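Local coordinates for protein (adenylosuccinate lyase) (Thermotoga maritima, PDB 1C3C) that probably cleaves adenylosuccinate to AMP and fumarate, and SAICAR to AICAR and fumarate, in de novo purine biosynthesis, as a homotetramer of the fumarase/aspartase superfamily, at residues 120-125 with 325-330; 21-26 with 51-56. All coordinates share one frame; numbering follows the deposited sequence.

Contact 1. Residues 120-125 with 325-330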
loop_
_atom_site.group_PDB
_atom_site.type_symbol
_atom_site.label_atom_id
_atom_site.label_comp_id
_atom_site.label_asym_id
_atom_site.label_seq_id
_atom_site.Cartn_x
_atom_site.Cartn_y
_atom_site.Cartn_z
ATOM N N CYS A 120 -22.610 -12.670 -12.429
ATOM C CA CYS A 120 -22.227 -13.684 -13.400
ATOM C C CYS A 120 -23.367 -14.015 -14.353
ATOM O O CYS A 120 -23.174 -14.195 -15.571
ATOM C CB CYS A 120 -21.809 -14.972 -12.615
ATOM S SG CYS A 120 -20.178 -14.805 -11.853
ATOM N N ASP A 121 -24.593 -14.152 -13.799
ATOM C CA ASP A 121 -25.737 -14.486 -14.656
ATOM C C ASP A 121 -25.931 -13.402 -15.727
ATOM O O ASP A 121 -26.186 -13.701 -16.897
ATOM C CB ASP A 121 -27.015 -14.650 -13.836
ATOM C CG ASP A 121 -27.035 -15.883 -12.944
ATOM O OD1 ASP A 121 -26.287 -16.863 -13.149
ATOM O OD2 ASP A 121 -27.828 -15.850 -11.970
ATOM N N VAL A 122 -25.832 -12.146 -15.319
ATOM C CA VAL A 122 -25.962 -11.020 -16.249
ATOM C C VAL A 122 -24.858 -11.039 -17.292
ATOM O O VAL A 122 -25.103 -10.822 -18.493
ATOM C CB VAL A 122 -25.980 -9.696 -15.478
ATOM C CG1 VAL A 122 -25.740 -8.501 -16.396
ATOM C CG2 VAL A 122 -27.338 -9.538 -14.756
ATOM N N LEU A 123 -23.623 -11.276 -16.844
ATOM C CA LEU A 123 -22.503 -11.352 -17.789
ATOM C C LEU A 123 -22.669 -12.494 -18.791
ATOM O O LEU A 123 -22.370 -12.256 -19.975
ATOM C CB LEU A 123 -21.194 -11.507 -17.009
ATOM C CG LEU A 123 -20.774 -10.236 -16.230
ATOM C CD1 LEU A 123 -19.745 -10.567 -15.151
ATOM C CD2 LEU A 123 -20.123 -9.228 -17.171
ATOM N N TRP A 124 -23.149 -13.663 -18.329
ATOM C CA TRP A 124 -23.364 -14.754 -19.287
ATOM C C TRP A 124 -24.422 -14.364 -20.316
ATOM O O TRP A 124 -24.244 -14.644 -21.530
ATOM C CB TRP A 124 -23.836 -15.983 -18.527
ATOM C CG TRP A 124 -24.093 -17.203 -19.375
ATOM C CD1 TRP A 124 -25.319 -17.770 -19.611
ATOM C CD2 TRP A 124 -23.144 -17.992 -20.092
ATOM N NE1 TRP A 124 -25.180 -18.881 -20.433
ATOM C CE2 TRP A 124 -23.838 -19.030 -20.733
ATOM C CE3 TRP A 124 -21.755 -17.900 -20.263
ATOM C CZ2 TRP A 124 -23.192 -19.972 -21.536
ATOM C CZ3 TRP A 124 -21.106 -18.834 -21.049
ATOM C CH2 TRP A 124 -21.824 -19.866 -21.708
ATOM N N GLU A 125 -25.532 -13.771 -19.858
ATOM C CA GLU A 125 -26.597 -13.324 -20.778
ATOM C C GLU A 125 -26.043 -12.345 -21.817
ATOM O O GLU A 125 -26.342 -12.471 -23.000
ATOM C CB GLU A 125 -27.746 -12.666 -19.999
ATOM C CG GLU A 125 -29.005 -12.330 -20.764
ATOM C CD GLU A 125 -30.036 -11.531 -19.976
ATOM O OE1 GLU A 125 -31.067 -11.073 -20.550
ATOM O OE2 GLU A 125 -29.840 -11.304 -18.748
ATOM N N THR A 325 -23.908 -2.248 -8.549
ATOM C CA THR A 325 -23.831 -1.166 -9.525
ATOM C C THR A 325 -23.290 -1.658 -10.860
ATOM O O THR A 325 -23.872 -1.371 -11.915
ATOM C CB THR A 325 -22.931 -0.042 -8.979
ATOM O OG1 THR A 325 -23.553 0.494 -7.792
ATOM C CG2 THR A 325 -22.805 1.121 -9.969
ATOM N N ALA A 326 -22.185 -2.439 -10.831
ATOM C CA ALA A 326 -21.653 -3.007 -12.063
ATOM C C ALA A 326 -22.682 -3.904 -12.745
ATOM O O ALA A 326 -22.717 -3.968 -13.981
ATOM C CB ALA A 326 -20.364 -3.840 -11.826
ATOM N N THR A 327 -23.432 -4.659 -11.940
ATOM C CA THR A 327 -24.453 -5.532 -12.542
ATOM C C THR A 327 -25.446 -4.676 -13.345
ATOM O O THR A 327 -25.824 -5.021 -14.472
ATOM C CB THR A 327 -25.186 -6.303 -11.435
ATOM O OG1 THR A 327 -24.261 -7.114 -10.681
ATOM C CG2 THR A 327 -26.234 -7.250 -12.022
ATOM N N ASN A 328 -25.916 -3.574 -12.760
ATOM C CA ASN A 328 -26.880 -2.717 -13.496
ATOM C C ASN A 328 -26.208 -2.079 -14.704
ATOM O O ASN A 328 -26.847 -1.976 -15.758
ATOM C CB ASN A 328 -27.446 -1.617 -12.579
ATOM C CG ASN A 328 -28.427 -0.759 -13.379
ATOM O OD1 ASN A 328 -28.232 0.399 -13.788
ATOM N ND2 ASN A 328 -29.539 -1.407 -13.713
ATOM N N VAL A 329 -24.951 -1.628 -14.584
ATOM C CA VAL A 329 -24.266 -1.110 -15.776
ATOM C C VAL A 329 -24.282 -2.126 -16.920
ATOM O O VAL A 329 -24.681 -1.804 -18.057
ATOM C CB VAL A 329 -22.817 -0.710 -15.410
ATOM C CG1 VAL A 329 -21.970 -0.365 -16.649
ATOM C CG2 VAL A 329 -22.923 0.510 -14.487
ATOM N N VAL A 330 -23.863 -3.367 -16.669
ATOM C CA VAL A 330 -23.678 -4.327 -17.768
ATOM C C VAL A 330 -25.065 -4.778 -18.262
ATOM O O VAL A 330 -25.285 -4.921 -19.467
ATOM C CB VAL A 330 -22.876 -5.551 -17.292
ATOM C CG1 VAL A 330 -22.837 -6.629 -18.395
ATOM C CG2 VAL A 330 -21.451 -5.120 -16.962
#
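Val122 meets Thr327 and Val330 through its two separate methyl branches, and this fork is the tight part of the contact. Its CG2 touches CG2 of Thr327 at 3.7 Å, methyl against methyl, while its CG1 lies 4.0 Å from CG1 of Val330 and equally close to the carbonyl oxygen of Thr327. CG1 of Val122 stands anti to the backbone N (chi1 165°), which spreads the two methyls across the opposing helix turn. The CB of Val330 points toward helix 93-129, and its CG1 is shared: besides Val122 it receives CD2 of Leu123, 4.0 Å away, the leucine coming in across the valine at about a right angle. The two segments run nearly parallel, their axes 9.5 Å apart and crossing at 18°, as neighbours in the long helical bundle of the fumarase/aspartase superfamily, here helices 93-129 and 303-332. No hydrogen bond passes between them. The hydroxyl OG1 of Thr327 is turned back onto its own helix: the same rotamer (chi1 -60°) that lets it bond to the carbonyl oxygen of Ile323 puts CG2 against Val122. Phe119 and Val126, about one turn before and after Val122, also touch Val330, and Met160 of helix 149-173 packs on Leu123. The solvent side is different: Asp121 and Glu125 are exposed, Glu125 in a salt bridge with Arg129, and Asn328 is exposed on the far side of the other helix, beside Pro253.

Contact 2. Residues 21-26 with 51-56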
loop_
_atom_site.group_PDB
_atom_site.type_symbol
_atom_site.label_atom_id
_atom_site.label_comp_id
_atom_site.label_asym_id
_atom_site.label_seq_id
_atom_site.Cartn_x
_atom_site.Cartn_y
_atom_site.Cartn_z
ATOM N N ARG A 21 -25.646 -9.465 17.535
ATOM C CA ARG A 21 -24.683 -10.558 17.371
ATOM C C ARG A 21 -23.985 -10.909 18.690
ATOM O O ARG A 21 -23.798 -12.108 18.965
ATOM C CB ARG A 21 -23.573 -10.195 16.358
ATOM C CG ARG A 21 -24.112 -10.239 14.929
ATOM C CD ARG A 21 -22.956 -10.032 13.933
ATOM N NE ARG A 21 -22.310 -8.708 14.054
ATOM C CZ ARG A 21 -22.742 -7.657 13.334
ATOM N NH1 ARG A 21 -23.776 -7.800 12.507
ATOM N NH2 ARG A 21 -22.092 -6.515 13.440
ATOM N N TRP A 22 -23.645 -9.909 19.498
ATOM C CA TRP A 22 -23.046 -10.248 20.810
ATOM C C TRP A 22 -24.021 -11.091 21.633
ATOM O O TRP A 22 -23.603 -12.051 22.288
ATOM C CB TRP A 22 -22.670 -8.997 21.576
ATOM C CG TRP A 22 -21.565 -8.174 20.964
ATOM C CD1 TRP A 22 -20.854 -8.460 19.813
ATOM C CD2 TRP A 22 -21.010 -6.987 21.512
ATOM N NE1 TRP A 22 -19.890 -7.503 19.631
ATOM C CE2 TRP A 22 -19.983 -6.575 20.639
ATOM C CE3 TRP A 22 -21.285 -6.229 22.664
ATOM C CZ2 TRP A 22 -19.228 -5.430 20.869
ATOM C CZ3 TRP A 22 -20.516 -5.089 22.893
ATOM C CH2 TRP A 22 -19.499 -4.681 22.001
ATOM N N LEU A 23 -25.291 -10.701 21.635
ATOM C CA LEU A 23 -26.297 -11.497 22.376
ATOM C C LEU A 23 -26.426 -12.905 21.821
ATOM O O LEU A 23 -26.548 -13.900 22.561
ATOM C CB LEU A 23 -27.646 -10.766 22.364
ATOM C CG LEU A 23 -28.786 -11.473 23.084
ATOM C CD1 LEU A 23 -28.478 -11.740 24.529
ATOM C CD2 LEU A 23 -30.029 -10.624 23.267
ATOM N N GLU A 24 -26.423 -13.040 20.496
ATOM C CA GLU A 24 -26.499 -14.375 19.883
ATOM C C GLU A 24 -25.350 -15.269 20.364
ATOM O O GLU A 24 -25.550 -16.459 20.635
ATOM C CB GLU A 24 -26.324 -14.298 18.374
ATOM C CG GLU A 24 -27.517 -14.048 17.494
ATOM C CD GLU A 24 -27.010 -14.346 16.053
ATOM O OE1 GLU A 24 -26.493 -13.405 15.439
ATOM O OE2 GLU A 24 -27.023 -15.507 15.546
ATOM N N VAL A 25 -24.136 -14.703 20.367
ATOM C CA VAL A 25 -23.009 -15.507 20.886
ATOM C C VAL A 25 -23.212 -15.894 22.355
ATOM O O VAL A 25 -23.057 -17.078 22.709
ATOM C CB VAL A 25 -21.696 -14.708 20.756
ATOM C CG1 VAL A 25 -20.544 -15.483 21.425
ATOM C CG2 VAL A 25 -21.375 -14.451 19.287
ATOM N N GLU A 26 -23.563 -14.908 23.188
ATOM C CA GLU A 26 -23.803 -15.284 24.595
ATOM C C GLU A 26 -24.863 -16.366 24.792
ATOM O O GLU A 26 -24.711 -17.217 25.688
ATOM C CB GLU A 26 -24.229 -14.025 25.344
ATOM C CG GLU A 26 -23.216 -12.909 25.428
ATOM C CD GLU A 26 -22.090 -13.102 26.392
ATOM O OE1 GLU A 26 -21.915 -14.167 27.021
ATOM O OE2 GLU A 26 -21.340 -12.115 26.533
ATOM N N ALA A 51 -33.594 -10.629 27.651
ATOM C CA ALA A 51 -32.452 -9.849 27.185
ATOM C C ALA A 51 -32.876 -9.029 25.964
ATOM O O ALA A 51 -33.148 -9.568 24.889
ATOM C CB ALA A 51 -31.256 -10.725 26.847
ATOM N N LYS A 52 -32.983 -7.734 26.166
ATOM C CA LYS A 52 -33.385 -6.832 25.093
ATOM C C LYS A 52 -32.208 -5.949 24.681
ATOM O O LYS A 52 -31.398 -5.558 25.523
ATOM C CB LYS A 52 -34.490 -5.900 25.579
ATOM C CG LYS A 52 -35.626 -6.555 26.350
ATOM C CD LYS A 52 -36.406 -7.528 25.481
ATOM C CE LYS A 52 -37.672 -7.992 26.197
ATOM N NZ LYS A 52 -38.127 -9.293 25.608
ATOM N N ILE A 53 -32.136 -5.632 23.389
ATOM C CA ILE A 53 -31.079 -4.721 22.955
ATOM C C ILE A 53 -31.507 -3.293 23.232
ATOM O O ILE A 53 -32.502 -2.852 22.655
ATOM C CB ILE A 53 -30.770 -4.945 21.452
ATOM C CG1 ILE A 53 -30.307 -6.404 21.235
ATOM C CG2 ILE A 53 -29.706 -3.963 20.996
ATOM C CD1 ILE A 53 -29.145 -6.822 22.128
ATOM N N ASP A 54 -30.810 -2.600 24.105
ATOM C CA ASP A 54 -31.061 -1.196 24.419
ATOM C C ASP A 54 -29.759 -0.418 24.218
ATOM O O ASP A 54 -28.895 -0.333 25.094
ATOM C CB ASP A 54 -31.568 -1.090 25.857
ATOM C CG ASP A 54 -31.908 0.312 26.315
ATOM O OD1 ASP A 54 -31.608 1.294 25.602
ATOM O OD2 ASP A 54 -32.477 0.425 27.430
ATOM N N VAL A 55 -29.577 0.066 22.990
ATOM C CA VAL A 55 -28.313 0.684 22.602
ATOM C C VAL A 55 -27.966 1.850 23.516
ATOM O O VAL A 55 -26.815 2.002 23.944
ATOM C CB VAL A 55 -28.302 1.153 21.131
ATOM C CG1 VAL A 55 -26.980 1.836 20.831
ATOM C CG2 VAL A 55 -28.523 -0.023 20.177
ATOM N N GLU A 56 -28.939 2.711 23.818
ATOM C CA GLU A 56 -28.700 3.858 24.691
ATOM C C GLU A 56 -28.234 3.459 26.079
ATOM O O GLU A 56 -27.309 4.094 26.604
ATOM C CB GLU A 56 -29.950 4.738 24.783
#
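This is a small apolar contact between the flank of a helix and a loop, at one end of the elongated subunit, the contact's centre about 32 Å from the centre of the chain. Leu23, on helix 15-35, reaches from the helix to the linker that joins helices 43-50 and 55-65, and both of its methyls are used. CD1 lies 3.8 Å from CB of Ala51; CD2 comes equally near that same CB, so the alanine methyl sits against the fork of the leucine. CD2 also rests 3.7 Å from the carbonyl oxygen of Ala51, a van der Waals contact with the backbone, and touches CD1 of Ile53 at 4.1 Å. With CG anti to the backbone N (chi1 180°), the leucine extends away from its helix and both branches reach the linker. Ile53 arrives differently: its CB does not aim at helix 15-35, but the chain bends (chi2 -54°) and brings the CD1 end inward to Leu23, with Tyr19 and Arg20 of the same helix also against it. Ala51 is buried, with Ile76 of helix 68-80 packed on it as well, whereas Leu23 and Ile53 keep some exposure and form the more open edge. No hydrogen bond crosses, and the polar ends nearby look elsewhere: NZ of Lys52 bonds back to the carbonyl oxygen of Asn49, and OD1 of Asp54 accepts from the backbone N of Leu57. Ala51 is where the chain leaves helical geometry after helix 43-50, and Asp54 is the N-cap of helix 55-65: a short interhelical linker packed on a neighbouring helix, in the N-terminal domain at the end of the central bundle, as in the fumarase/aspartase superfamily.

Both segments of contact 2 precede those of contact 1 in the sequence, and the two contacts lie far apart in the subunit: centres 38 Å apart, nearest atoms about 22 Å, without touching. Contact 1 joins two long helices of the bundle, 93-129 and 303-332, brought together from positions about 200 residues apart; contact 2 is local, linking helix 15-35 to the linker after helix 43-50. Helix 93-129 connects their surroundings, since near its start Val96, Leu97 and Ala100 pack on Trp22, and further on it carries residues 120-125. Contact 1 thus belongs to the central bundle, while contact 2 lies in the N-terminal region of the chain, at one end of the subunit.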